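Local coordinates for La protein (Trypanosoma brucei, PDB 1S29) that probably binds RNA through its N-terminal La motif, a winged-helix domain that mediates binding via a conserved aromatic patch, at residues F20-V25 with V85-P90; K16-Y21 with K54-V59. All blocks are in the same frame, centred on the assembly; numbering follows the deposited sequence.

Contact 1 of 2, residues F20-V25 with V85-P90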
ATOM      1  N   PHE A  20       3.503  -3.626  -5.745  1.00  8.18           N
ATOM      2  CA  PHE A  20       4.931  -3.846  -5.995  1.00  7.88           C
ATOM      3  C   PHE A  20       5.691  -4.025  -4.690  1.00  8.66           C
ATOM      4  O   PHE A  20       6.462  -4.970  -4.526  1.00  8.21           O
ATOM      5  CB  PHE A  20       5.519  -2.652  -6.756  1.00  8.58           C
ATOM      6  CG  PHE A  20       7.016  -2.713  -6.951  1.00 10.11           C
ATOM      7  CD1 PHE A  20       7.573  -3.463  -7.983  1.00 11.63           C
ATOM      8  CD2 PHE A  20       7.865  -1.985  -6.120  1.00 10.97           C
ATOM      9  CE1 PHE A  20       8.956  -3.483  -8.189  1.00 11.26           C
ATOM     10  CE2 PHE A  20       9.250  -1.996  -6.317  1.00 12.90           C
ATOM     11  CZ  PHE A  20       9.795  -2.750  -7.358  1.00 12.52           C
ATOM     12  N   TYR A  21       5.481  -3.109  -3.754  1.00  7.06           N
ATOM     13  CA  TYR A  21       6.179  -3.194  -2.482  1.00  7.49           C
ATOM     14  C   TYR A  21       5.824  -4.451  -1.700  1.00  8.13           C
ATOM     15  O   TYR A  21       6.657  -4.985  -0.967  1.00  9.51           O
ATOM     16  CB  TYR A  21       5.890  -1.947  -1.640  1.00  7.50           C
ATOM     17  CG  TYR A  21       6.602  -0.706  -2.141  1.00  8.94           C
ATOM     18  CD1 TYR A  21       5.890   0.390  -2.619  1.00  9.05           C
ATOM     19  CD2 TYR A  21       7.994  -0.633  -2.139  1.00 10.05           C
ATOM     20  CE1 TYR A  21       6.549   1.533  -3.081  1.00 10.95           C
ATOM     21  CE2 TYR A  21       8.661   0.504  -2.602  1.00 10.82           C
ATOM     22  CZ  TYR A  21       7.932   1.581  -3.068  1.00 10.05           C
ATOM     23  OH  TYR A  21       8.590   2.711  -3.508  1.00 11.98           O
ATOM     24  N   PHE A  22       4.596  -4.932  -1.867  1.00  7.85           N
ATOM     25  CA  PHE A  22       4.141  -6.130  -1.165  1.00  7.78           C
ATOM     26  C   PHE A  22       4.267  -7.425  -1.966  1.00  8.51           C
ATOM     27  O   PHE A  22       3.832  -8.472  -1.509  1.00  7.80           O
ATOM     28  CB  PHE A  22       2.685  -5.957  -0.730  1.00  7.10           C
ATOM     29  CG  PHE A  22       2.506  -5.055   0.463  1.00  9.41           C
ATOM     30  CD1 PHE A  22       2.779  -5.517   1.749  1.00 11.57           C
ATOM     31  CD2 PHE A  22       2.061  -3.751   0.305  1.00  9.56           C
ATOM     32  CE1 PHE A  22       2.609  -4.689   2.855  1.00 10.19           C
ATOM     33  CE2 PHE A  22       1.887  -2.915   1.406  1.00 10.06           C
ATOM     34  CZ  PHE A  22       2.159  -3.383   2.681  1.00  9.93           C
ATOM     35  N   SER A  23       4.859  -7.363  -3.154  1.00  8.10           N
ATOM     36  CA  SER A  23       4.992  -8.570  -3.971  1.00  8.14           C
ATOM     37  C   SER A  23       5.893  -9.592  -3.294  1.00  9.54           C
ATOM     38  O   SER A  23       6.743  -9.234  -2.482  1.00  9.43           O
ATOM     39  CB  SER A  23       5.565  -8.230  -5.350  1.00  9.62           C
ATOM     40  OG  SER A  23       6.964  -8.013  -5.293  1.00 10.05           O
ATOM     41  N   ASP A  24       5.700 -10.863  -3.630  1.00  7.48           N
ATOM     42  CA  ASP A  24       6.508 -11.933  -3.053  1.00  7.32           C
ATOM     43  C   ASP A  24       8.001 -11.671  -3.218  1.00  7.70           C
ATOM     44  O   ASP A  24       8.779 -11.836  -2.281  1.00  9.00           O
ATOM     45  CB  ASP A  24       6.179 -13.278  -3.713  1.00  8.83           C
ATOM     46  CG  ASP A  24       4.856 -13.853  -3.253  1.00 13.19           C
ATOM     47  OD1 ASP A  24       4.162 -13.194  -2.453  1.00 14.64           O
ATOM     48  OD2 ASP A  24       4.515 -14.969  -3.699  1.00 13.16           O
ATOM     49  N   VAL A  25       8.397 -11.257  -4.415  1.00  7.81           N
ATOM     50  CA  VAL A  25       9.804 -11.018  -4.696  1.00  8.58           C
ATOM     51  C   VAL A  25      10.406  -9.892  -3.877  1.00  9.66           C
ATOM     52  O   VAL A  25      11.472 -10.049  -3.281  1.00 11.66           O
ATOM     53  CB  VAL A  25      10.032 -10.704  -6.191  1.00  9.31           C
ATOM     54  CG1 VAL A  25      11.483 -10.311  -6.424  1.00 11.07           C
ATOM     55  CG2 VAL A  25       9.699 -11.920  -7.032  1.00 10.29           C
ATOM     56  N   VAL A  85      -3.120  -1.674   5.511  1.00  5.62           N
ATOM     57  CA  VAL A  85      -3.283  -2.630   4.428  1.00  5.26           C
ATOM     58  C   VAL A  85      -2.357  -3.815   4.676  1.00  5.64           C
ATOM     59  O   VAL A  85      -1.296  -3.664   5.276  1.00  5.12           O
ATOM     60  CB  VAL A  85      -2.951  -1.989   3.053  1.00  6.21           C
ATOM     61  CG1 VAL A  85      -1.484  -1.576   3.001  1.00  6.32           C
ATOM     62  CG2 VAL A  85      -3.290  -2.970   1.928  1.00  8.04           C
ATOM     63  N   ARG A  86      -2.779  -4.993   4.230  1.00  5.88           N
ATOM     64  CA  ARG A  86      -1.988  -6.206   4.396  1.00  6.32           C
ATOM     65  C   ARG A  86      -2.023  -7.034   3.119  1.00  6.88           C
ATOM     66  O   ARG A  86      -2.864  -6.811   2.244  1.00  8.13           O
ATOM     67  CB  ARG A  86      -2.537  -7.054   5.547  1.00  5.71           C
ATOM     68  CG  ARG A  86      -3.943  -7.607   5.305  1.00  8.55           C
ATOM     69  CD  ARG A  86      -4.370  -8.470   6.476  1.00  9.88           C
ATOM     70  NE  ARG A  86      -5.754  -8.934   6.365  1.00 11.42           N
ATOM     71  CZ  ARG A  86      -6.173  -9.873   5.522  1.00 12.54           C
ATOM     72  NH1 ARG A  86      -5.325 -10.465   4.695  1.00 11.88           N
ATOM     73  NH2 ARG A  86      -7.450 -10.234   5.515  1.00 13.79           N
ATOM     74  N   ARG A  87      -1.088  -7.970   3.004  1.00  7.52           N
ATOM     75  CA  ARG A  87      -1.059  -8.855   1.854  1.00  8.45           C
ATOM     76  C   ARG A  87      -2.224  -9.814   2.007  1.00 10.06           C
ATOM     77  O   ARG A  87      -2.616 -10.162   3.130  1.00 10.33           O
ATOM     78  CB  ARG A  87       0.223  -9.688   1.825  1.00  9.46           C
ATOM     79  CG  ARG A  87       1.459  -8.986   1.334  1.00  9.86           C
ATOM     80  CD  ARG A  87       2.678  -9.831   1.677  1.00  8.89           C
ATOM     81  NE  ARG A  87       2.503 -11.234   1.309  1.00 10.87           N
ATOM     82  CZ  ARG A  87       2.984 -11.793   0.200  1.00 11.95           C
ATOM     83  NH1 ARG A  87       3.681 -11.072  -0.671  1.00  9.96           N
ATOM     84  NH2 ARG A  87       2.774 -13.083  -0.035  1.00 12.43           N
ATOM     85  N   ARG A  88      -2.769 -10.243   0.878  1.00 11.34           N
ATOM     86  CA  ARG A  88      -3.863 -11.198   0.876  1.00 14.03           C
ATOM     87  C   ARG A  88      -3.245 -12.550   1.230  1.00 14.33           C
ATOM     88  O   ARG A  88      -3.816 -13.334   1.994  1.00 13.93           O
ATOM     89  CB  ARG A  88      -4.477 -11.270  -0.523  1.00 16.40           C
ATOM     90  CG  ARG A  88      -5.668 -12.209  -0.659  1.00 21.31           C
ATOM     91  CD  ARG A  88      -6.946 -11.567  -0.140  1.00 24.33           C
ATOM     92  NE  ARG A  88      -8.112 -12.417  -0.364  1.00 27.66           N
ATOM     93  CZ  ARG A  88      -8.537 -13.350   0.484  1.00 29.84           C
ATOM     94  NH1 ARG A  88      -7.892 -13.557   1.624  1.00 30.14           N
ATOM     95  NH2 ARG A  88      -9.606 -14.081   0.188  1.00 30.38           N
ATOM     96  N   ASP A  89      -2.054 -12.792   0.687  1.00 15.74           N
ATOM     97  CA  ASP A  89      -1.332 -14.049   0.885  1.00 18.91           C
ATOM     98  C   ASP A  89      -0.235 -14.002   1.943  1.00 19.50           C
ATOM     99  O   ASP A  89       0.395 -12.971   2.160  1.00 18.95           O
ATOM    100  CB  ASP A  89      -0.717 -14.507  -0.439  1.00 21.59           C
ATOM    101  CG  ASP A  89      -1.720 -14.513  -1.574  1.00 24.20           C
ATOM    102  OD1 ASP A  89      -2.826 -15.053  -1.381  1.00 25.50           O
ATOM    103  OD2 ASP A  89      -1.398 -13.981  -2.661  1.00 28.34           O
ATOM    104  N   PRO A  90       0.021 -15.142   2.602  1.00 21.15           N
ATOM    105  CA  PRO A  90       1.043 -15.263   3.648  1.00 21.67           C
ATOM    106  C   PRO A  90       2.445 -15.084   3.075  1.00 22.43           C
ATOM    107  O   PRO A  90       2.659 -15.279   1.878  1.00 22.28           O
ATOM    108  CB  PRO A  90       0.834 -16.682   4.176  1.00 22.06           C
ATOM    109  CG  PRO A  90      -0.599 -16.987   3.828  1.00 24.05           C
ATOM    110  CD  PRO A  90      -0.723 -16.403   2.456  1.00 21.93           C
TER
HETATM  111  O   HOH W   1       1.163 -12.476  -3.372  1.00 26.40           O

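Contact 2 of 2, residues K16-Y21 with K54-V59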
ATOM      1  N   LYS A  16      -0.779  -0.611  -8.468  1.00  7.63           N
ATOM      2  CA  LYS A  16       0.311  -1.506  -8.831  1.00  8.89           C
ATOM      3  C   LYS A  16       1.613  -1.197  -8.100  1.00  8.32           C
ATOM      4  O   LYS A  16       2.410  -2.097  -7.859  1.00  8.68           O
ATOM      5  CB  LYS A  16       0.521  -1.474 -10.339  1.00 11.23           C
ATOM      6  CG  LYS A  16      -0.672  -2.023 -11.107  1.00 15.82           C
ATOM      7  CD  LYS A  16      -0.548  -1.753 -12.589  1.00 19.67           C
ATOM      8  CE  LYS A  16      -1.774  -2.238 -13.339  1.00 21.69           C
ATOM      9  NZ  LYS A  16      -1.644  -2.007 -14.801  1.00 24.87           N
ATOM     10  N   GLN A  17       1.822   0.066  -7.740  1.00  8.00           N
ATOM     11  CA  GLN A  17       3.035   0.439  -7.011  1.00  7.80           C
ATOM     12  C   GLN A  17       2.955  -0.109  -5.586  1.00  7.69           C
ATOM     13  O   GLN A  17       3.962  -0.544  -5.033  1.00  8.29           O
ATOM     14  CB  GLN A  17       3.208   1.962  -6.989  1.00  9.57           C
ATOM     15  CG  GLN A  17       3.417   2.580  -8.368  1.00 12.55           C
ATOM     16  CD  GLN A  17       4.806   2.311  -8.936  1.00 14.54           C
ATOM     17  OE1 GLN A  17       5.266   1.171  -8.983  1.00 16.95           O
ATOM     18  NE2 GLN A  17       5.475   3.371  -9.378  1.00 16.33           N
ATOM     19  N   VAL A  18       1.764  -0.076  -4.988  1.00  7.40           N
ATOM     20  CA  VAL A  18       1.597  -0.613  -3.639  1.00  7.03           C
ATOM     21  C   VAL A  18       1.745  -2.131  -3.723  1.00  7.89           C
ATOM     22  O   VAL A  18       2.394  -2.745  -2.878  1.00  8.52           O
ATOM     23  CB  VAL A  18       0.208  -0.251  -3.033  1.00  6.29           C
ATOM     24  CG1 VAL A  18       0.043  -0.922  -1.665  1.00  6.75           C
ATOM     25  CG2 VAL A  18       0.080   1.258  -2.881  1.00  8.94           C
ATOM     26  N   GLU A  19       1.161  -2.740  -4.753  1.00  7.86           N
ATOM     27  CA  GLU A  19       1.279  -4.181  -4.919  1.00  7.15           C
ATOM     28  C   GLU A  19       2.755  -4.536  -5.131  1.00  8.30           C
ATOM     29  O   GLU A  19       3.206  -5.610  -4.738  1.00  9.03           O
ATOM     30  CB  GLU A  19       0.433  -4.655  -6.108  1.00  8.43           C
ATOM     31  CG  GLU A  19      -1.041  -4.372  -5.915  1.00  9.61           C
ATOM     32  CD  GLU A  19      -1.896  -4.790  -7.095  1.00  9.26           C
ATOM     33  OE1 GLU A  19      -1.386  -4.820  -8.235  1.00 11.60           O
ATOM     34  OE2 GLU A  19      -3.092  -5.076  -6.881  1.00 10.70           O
ATOM     35  N   PHE A  20       3.503  -3.626  -5.745  1.00  8.18           N
ATOM     36  CA  PHE A  20       4.931  -3.846  -5.995  1.00  7.88           C
ATOM     37  C   PHE A  20       5.691  -4.025  -4.690  1.00  8.66           C
ATOM     38  O   PHE A  20       6.462  -4.970  -4.526  1.00  8.21           O
ATOM     39  CB  PHE A  20       5.519  -2.652  -6.756  1.00  8.58           C
ATOM     40  CG  PHE A  20       7.016  -2.713  -6.951  1.00 10.11           C
ATOM     41  CD1 PHE A  20       7.573  -3.463  -7.983  1.00 11.63           C
ATOM     42  CD2 PHE A  20       7.865  -1.985  -6.120  1.00 10.97           C
ATOM     43  CE1 PHE A  20       8.956  -3.483  -8.189  1.00 11.26           C
ATOM     44  CE2 PHE A  20       9.250  -1.996  -6.317  1.00 12.90           C
ATOM     45  CZ  PHE A  20       9.795  -2.750  -7.358  1.00 12.52           C
ATOM     46  N   TYR A  21       5.481  -3.109  -3.754  1.00  7.06           N
ATOM     47  CA  TYR A  21       6.179  -3.194  -2.482  1.00  7.49           C
ATOM     48  C   TYR A  21       5.824  -4.451  -1.700  1.00  8.13           C
ATOM     49  O   TYR A  21       6.657  -4.985  -0.967  1.00  9.51           O
ATOM     50  CB  TYR A  21       5.890  -1.947  -1.640  1.00  7.50           C
ATOM     51  CG  TYR A  21       6.602  -0.706  -2.141  1.00  8.94           C
ATOM     52  CD1 TYR A  21       5.890   0.390  -2.619  1.00  9.05           C
ATOM     53  CD2 TYR A  21       7.994  -0.633  -2.139  1.00 10.05           C
ATOM     54  CE1 TYR A  21       6.549   1.533  -3.081  1.00 10.95           C
ATOM     55  CE2 TYR A  21       8.661   0.504  -2.602  1.00 10.82           C
ATOM     56  CZ  TYR A  21       7.932   1.581  -3.068  1.00 10.05           C
ATOM     57  OH  TYR A  21       8.590   2.711  -3.508  1.00 11.98           O
ATOM     58  N   LYS A  54       9.059   6.060  -1.847  1.00 10.44           N
ATOM     59  CA  LYS A  54       9.231   6.821  -3.084  1.00 10.09           C
ATOM     60  C   LYS A  54       8.175   6.672  -4.170  1.00  9.38           C
ATOM     61  O   LYS A  54       7.695   7.673  -4.710  1.00  9.90           O
ATOM     62  CB  LYS A  54      10.592   6.501  -3.711  1.00 11.37           C
ATOM     63  CG  LYS A  54      10.804   7.191  -5.056  1.00 16.14           C
ATOM     64  CD  LYS A  54      11.942   6.581  -5.859  1.00 19.40           C
ATOM     65  CE  LYS A  54      12.033   7.257  -7.222  1.00 22.30           C
ATOM     66  NZ  LYS A  54      13.067   6.667  -8.108  1.00 25.71           N
ATOM     67  N   ARG A  55       7.828   5.436  -4.507  1.00  8.38           N
ATOM     68  CA  ARG A  55       6.857   5.210  -5.572  1.00  9.61           C
ATOM     69  C   ARG A  55       5.444   5.649  -5.213  1.00  8.65           C
ATOM     70  O   ARG A  55       4.597   5.825  -6.090  1.00  9.54           O
ATOM     71  CB  ARG A  55       6.884   3.740  -6.002  1.00 10.33           C
ATOM     72  CG  ARG A  55       8.250   3.312  -6.525  1.00 12.52           C
ATOM     73  CD  ARG A  55       8.208   1.952  -7.172  1.00 15.11           C
ATOM     74  NE  ARG A  55       9.506   1.581  -7.724  1.00 15.97           N
ATOM     75  CZ  ARG A  55       9.685   0.624  -8.628  1.00 17.55           C
ATOM     76  NH1 ARG A  55       8.642  -0.059  -9.087  1.00 18.67           N
ATOM     77  NH2 ARG A  55      10.906   0.356  -9.077  1.00 18.76           N
ATOM     78  N   VAL A  56       5.186   5.832  -3.923  1.00  8.04           N
ATOM     79  CA  VAL A  56       3.872   6.290  -3.488  1.00  9.15           C
ATOM     80  C   VAL A  56       3.912   7.808  -3.323  1.00  9.53           C
ATOM     81  O   VAL A  56       3.016   8.521  -3.781  1.00 10.21           O
ATOM     82  CB  VAL A  56       3.473   5.644  -2.148  1.00  8.18           C
ATOM     83  CG1 VAL A  56       2.212   6.301  -1.603  1.00  8.08           C
ATOM     84  CG2 VAL A  56       3.236   4.153  -2.348  1.00  7.63           C
ATOM     85  N   ASN A  57       4.970   8.281  -2.670  1.00 10.93           N
ATOM     86  CA  ASN A  57       5.202   9.699  -2.395  1.00 11.84           C
ATOM     87  C   ASN A  57       5.222  10.573  -3.646  1.00 11.31           C
ATOM     88  O   ASN A  57       4.870  11.747  -3.597  1.00 11.21           O
ATOM     89  CB  ASN A  57       6.530   9.854  -1.643  1.00 15.27           C
ATOM     90  CG  ASN A  57       7.166  11.206  -1.853  1.00 19.91           C
ATOM     91  OD1 ASN A  57       6.649  12.225  -1.396  1.00 23.98           O
ATOM     92  ND2 ASN A  57       8.295  11.227  -2.551  1.00 22.79           N
ATOM     93  N   SER A  58       5.651  10.010  -4.768  1.00 10.82           N
ATOM     94  CA  SER A  58       5.693  10.795  -5.989  1.00 11.19           C
ATOM     95  C   SER A  58       4.302  10.994  -6.585  1.00 10.59           C
ATOM     96  O   SER A  58       4.092  11.891  -7.398  1.00  9.25           O
ATOM     97  CB  SER A  58       6.601  10.121  -7.010  1.00 13.18           C
ATOM     98  OG  SER A  58       6.197   8.787  -7.225  1.00 17.45           O
ATOM     99  N   VAL A  59       3.354  10.162  -6.159  1.00 10.58           N
ATOM    100  CA  VAL A  59       1.982  10.205  -6.663  1.00 11.36           C
ATOM    101  C   VAL A  59       0.974  10.905  -5.749  1.00 10.14           C
ATOM    102  O   VAL A  59       0.081  11.609  -6.226  1.00  8.84           O
ATOM    103  CB  VAL A  59       1.469   8.765  -6.933  1.00 13.19           C
ATOM    104  CG1 VAL A  59      -0.010   8.794  -7.307  1.00 16.26           C
ATOM    105  CG2 VAL A  59       2.294   8.119  -8.034  1.00 16.41           C
TER
HETATM  106  O   HOH W   2       4.607   5.889  -8.837  1.00  9.67           O

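Contact 1 of 2, residues F20-V25 with V85-P90
Arg87 and Phe22 run alongside each other in opposite senses, the aliphatic root of the arginine lying against the aromatic ring and its guanidinium reaching back to the phenylalanine's own carbonyl. CG of Arg87 comes 3.7 Å from CD1 of Phe22, while the far side of the same ring, at CE2, meets the CG1 methyl of Val85 at 4.0 Å. Leu50 and Leu76 also pack on Phe22, which, in the turn after helix 8-21, is thus buried against the wing strand 84-87 of this winged-helix domain. The arginine chain bends at chi3 (48°), turning NE back toward the 88-90 backbone, where it donates to Asp89 O over 2.9 Å. NH1 gives a 2.7 Å hydrogen bond to Phe22 O, approaching nearly along the C=O axis. Asp24, at the start of helix 24-27, closes the end of the guanidinium: NH1 and NH2 of Arg87 converge end-on on its OD1 in a salt bridge, each at 2.8 Å, and OD1 lies in the guanidinium plane although the carboxylate itself is turned 30° from it. NH2 also donates to Pro90 O at 2.9 Å, from above that carbonyl's plane. A water lies within hydrogen-bonding distance of Asp24 OD1 and Asp89 OD2. All three guanidinium nitrogens have acceptors: the carbonyls of Phe22, Asp89 and Pro90, and one carboxylate oxygen of Asp24. Such a fixed cation would partly offset the like charges of Asp24 and Asp89, and its bonds tie the segment following the last strand to the turn between two helices.

Contact 2 of 2, residues K16-Y21 with K54-V59
Phe20 carries the guanidinium of Arg55 flat on one face of its ring, the planes only 10° apart and the CZ of Arg55 3.9 Å from the ring centroid. This cation-pi stack joins helix 8-21 to the short helix 54-57 in the winged-helix fold of the La motif. NH1 of Arg55 lies over the centre of the ring and CZ near its CE2 rim. With CG anti to the backbone N (chi1 174°), the Phe20 ring projects from its helix toward the arginine, whose chain runs extended from CG to NE and crosses it at about a right angle. Gln17, one turn earlier, lies against the aliphatic part of Arg55: its OE1 is 3.5 Å from Arg55 CD, and a bend at chi2 (-74°) places its CD against CB and CD of the arginine. The Tyr21 side chain crosses Arg55 obliquely, and its hydroxyl accepts a hydrogen bond of 3.0 Å from the backbone N of Arg55. The same OH also packs against Arg55 CG at 3.1 Å. Deeper between the helices, Val56 CG2 approaches Val18 CG2 at 4.3 Å and also meets CE1 of Tyr21; Leu14 and Leu51 pack on Val56 as well. Phe53 meets the Tyr21 ring; Phe20, Tyr21 and Phe53 probably belong to the conserved aromatic patch through which the La motif binds RNA. On the Gln17 side, one water takes a hydrogen bond from Gln17 NE2 and donates one to Arg55 O, both at 2.7 Å.

In the fold
Both contacts have a segment that includes the C-terminal end of helix 8-21, and their centres are about 13 Å apart. Contact 1 is made beyond that end, joining the turn and helix 24-27 to strand 84-87 of the wing and the chain after it; most of its touching residues are buried. Contact 2 uses the helix itself against helix 54-57 and is only partly buried, with valines inside and aromatic and polar chains toward the surface. Each centres on an arginine, but differently employed: one is fixed edge-on by oxygens, including a carboxylate, whereas the other spreads its face over an aromatic ring.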